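Local coordinates for putative peptide ABC-transport system periplasmic peptide-binding protein (Campylobacter jejuni, PDB 4OET) that probably serves as the periplasmic solute-binding component of an ABC importer, perhaps for peptides, and binds metal ions, at residues D391-R396 with E409-G414. Residues are numbered along the deposited sequence; the frame is centred on the assembly and turned at random.
Sequences DFHTFR and EGWNFG
Arg-396 and Trp-411 meet because both side chains are set for it: Arg-396 has CG anti to its own nitrogen (chi1 -156°) and then runs out extended to NE, while Trp-411 places CG anti to its carbonyl carbon, which lays the extended chain across one face of the indole. The guanidinium lies flat on the indole, its plane turned only 14° from the ring, and Arg-396 CZ sits 3.3 Å from Trp-411 CZ2. CZ is off-centre over the six-membered ring, a displaced cation-pi contact; the methylene carbon CD stands almost squarely above the same ring, adding a CH-pi contact.

While one face of the guanidinium is spent on the indole, its edge does the polar work. Arg-396 NE gives a nearly straight bond to Glu-409 O (2.8 Å), with the carbonyl oxygen close to the guanidinium plane, and NH2 adds a weak second bond to the same oxygen. The side chain of Glu-409, bent at chi2, runs beside that of Arg-396 with its carboxylate turned 75° to the guanidinium, and OE1 alone makes the salt bridge with Arg-396 NH2, at 3.3 Å. A water bridges the two groups, accepting from NH2 and donating to OE1. On the backbone, Trp-411 N bonds to Arg-396 O at 2.9 Å, tying helix 395-398 to the loop that leads to helix 419-428.

Farther along the indole, His-393 CD2 comes to the ring edge at Trp-411 CZ3 (3.9 Å). The His-393 ND1 end is hydrogen-bonded to the backbone of Gly-385, and Trp-384, at the end of strand 379-384, packs against both rings.

Stacking and edge-on bonds together should restrict rotation of the guanidinium, which would be expected to favour the ionised form of the Glu-409 carboxylate.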
# COMPACT_ATOMS: atom_id res chain seq x y z
N ASP A 391 -8.51 7.61 -3.65
CA ASP A 391 -8.51 8.49 -2.49
C ASP A 391 -7.51 8.06 -1.42
O ASP A 391 -6.92 8.91 -0.76
CB ASP A 391 -9.91 8.55 -1.87
CG ASP A 391 -9.97 9.44 -0.65
OD1 ASP A 391 -9.76 10.67 -0.80
OD2 ASP A 391 -10.23 8.91 0.46
N PHE A 392 -7.29 6.76 -1.27
CA PHE A 392 -6.60 6.23 -0.09
C PHE A 392 -5.21 6.84 0.18
O PHE A 392 -4.94 7.26 1.31
CB PHE A 392 -6.47 4.71 -0.20
CG PHE A 392 -7.74 3.98 0.17
CD1 PHE A 392 -8.37 3.16 -0.75
CD2 PHE A 392 -8.31 4.13 1.43
CE1 PHE A 392 -9.54 2.49 -0.41
CE2 PHE A 392 -9.48 3.47 1.77
CZ PHE A 392 -10.10 2.65 0.85
N HIS A 393 -4.36 6.93 -0.84
CA HIS A 393 -3.04 7.52 -0.63
C HIS A 393 -2.88 8.84 -1.38
O HIS A 393 -1.76 9.19 -1.79
CB HIS A 393 -1.94 6.55 -1.08
CG HIS A 393 -1.73 5.40 -0.14
ND1 HIS A 393 -0.73 4.46 -0.33
CD2 HIS A 393 -2.37 5.04 1.00
CE1 HIS A 393 -0.77 3.58 0.65
NE2 HIS A 393 -1.76 3.90 1.47
N THR A 394 -3.97 9.57 -1.56
CA THR A 394 -3.86 10.90 -2.18
C THR A 394 -4.24 11.99 -1.19
O THR A 394 -3.40 12.81 -0.82
CB THR A 394 -4.74 11.02 -3.44
OG1 THR A 394 -6.07 10.56 -3.15
CG2 THR A 394 -4.14 10.23 -4.59
N PHE A 395 -5.48 11.97 -0.73
CA PHE A 395 -5.96 13.01 0.18
C PHE A 395 -5.08 13.10 1.42
O PHE A 395 -4.60 14.17 1.77
CB PHE A 395 -7.41 12.75 0.60
CG PHE A 395 -7.92 13.72 1.64
CD1 PHE A 395 -8.33 14.99 1.28
CD2 PHE A 395 -7.97 13.36 2.99
CE1 PHE A 395 -8.79 15.90 2.24
CE2 PHE A 395 -8.43 14.26 3.95
CZ PHE A 395 -8.84 15.53 3.58
N ARG A 396 -4.84 11.96 2.05
CA ARG A 396 -4.10 11.95 3.30
C ARG A 396 -2.62 12.26 3.10
O ARG A 396 -1.94 12.74 4.01
CB ARG A 396 -4.25 10.60 3.98
CG ARG A 396 -4.04 10.63 5.47
CD ARG A 396 -4.59 9.37 6.10
NE ARG A 396 -4.13 9.19 7.47
CZ ARG A 396 -4.40 8.13 8.21
NH1 ARG A 396 -5.12 7.14 7.70
NH2 ARG A 396 -3.94 8.04 9.45
N GLU A 409 -2.71 12.83 12.25
CA GLU A 409 -3.00 11.65 11.46
C GLU A 409 -2.72 11.90 10.00
O GLU A 409 -2.94 11.02 9.16
CB GLU A 409 -4.46 11.22 11.67
CG GLU A 409 -4.76 10.77 13.10
CD GLU A 409 -4.35 9.32 13.37
OE1 GLU A 409 -3.49 8.78 12.64
OE2 GLU A 409 -4.90 8.73 14.33
N GLY A 410 -2.22 13.09 9.68
CA GLY A 410 -1.86 13.42 8.32
C GLY A 410 -0.60 12.73 7.83
O GLY A 410 0.32 12.48 8.61
N TRP A 411 -0.55 12.42 6.53
CA TRP A 411 0.61 11.77 5.95
C TRP A 411 1.33 12.70 4.97
O TRP A 411 2.16 12.27 4.17
CB TRP A 411 0.20 10.48 5.24
CG TRP A 411 -0.28 9.43 6.17
CD1 TRP A 411 -0.13 9.41 7.53
CD2 TRP A 411 -1.00 8.24 5.83
NE1 TRP A 411 -0.71 8.29 8.05
CE2 TRP A 411 -1.25 7.55 7.03
CE3 TRP A 411 -1.46 7.68 4.63
CZ2 TRP A 411 -1.93 6.32 7.07
CZ3 TRP A 411 -2.14 6.48 4.66
CH2 TRP A 411 -2.37 5.81 5.87
N ASN A 412 0.98 13.98 5.03
CA ASN A 412 1.65 14.99 4.22
C ASN A 412 2.91 15.43 4.96
O ASN A 412 2.95 16.50 5.56
CB ASN A 412 0.69 16.16 3.97
CG ASN A 412 1.22 17.16 2.95
OD1 ASN A 412 2.42 17.20 2.64
ND2 ASN A 412 0.31 17.97 2.42
N PHE A 413 3.92 14.57 4.94
CA PHE A 413 5.11 14.77 5.78
C PHE A 413 6.03 15.87 5.26
O PHE A 413 6.83 16.42 6.02
CB PHE A 413 5.88 13.45 5.90
CG PHE A 413 5.05 12.31 6.45
CD1 PHE A 413 4.50 12.37 7.72
CD2 PHE A 413 4.83 11.17 5.69
CE1 PHE A 413 3.74 11.32 8.24
CE2 PHE A 413 4.07 10.12 6.19
CZ PHE A 413 3.52 10.19 7.46
N GLY A 414 5.89 16.21 3.98
CA GLY A 414 6.71 17.24 3.37
C GLY A 414 6.09 18.61 3.49
O GLY A 414 6.66 19.59 3.00
O HOH W 1 -4.00 6.35 11.65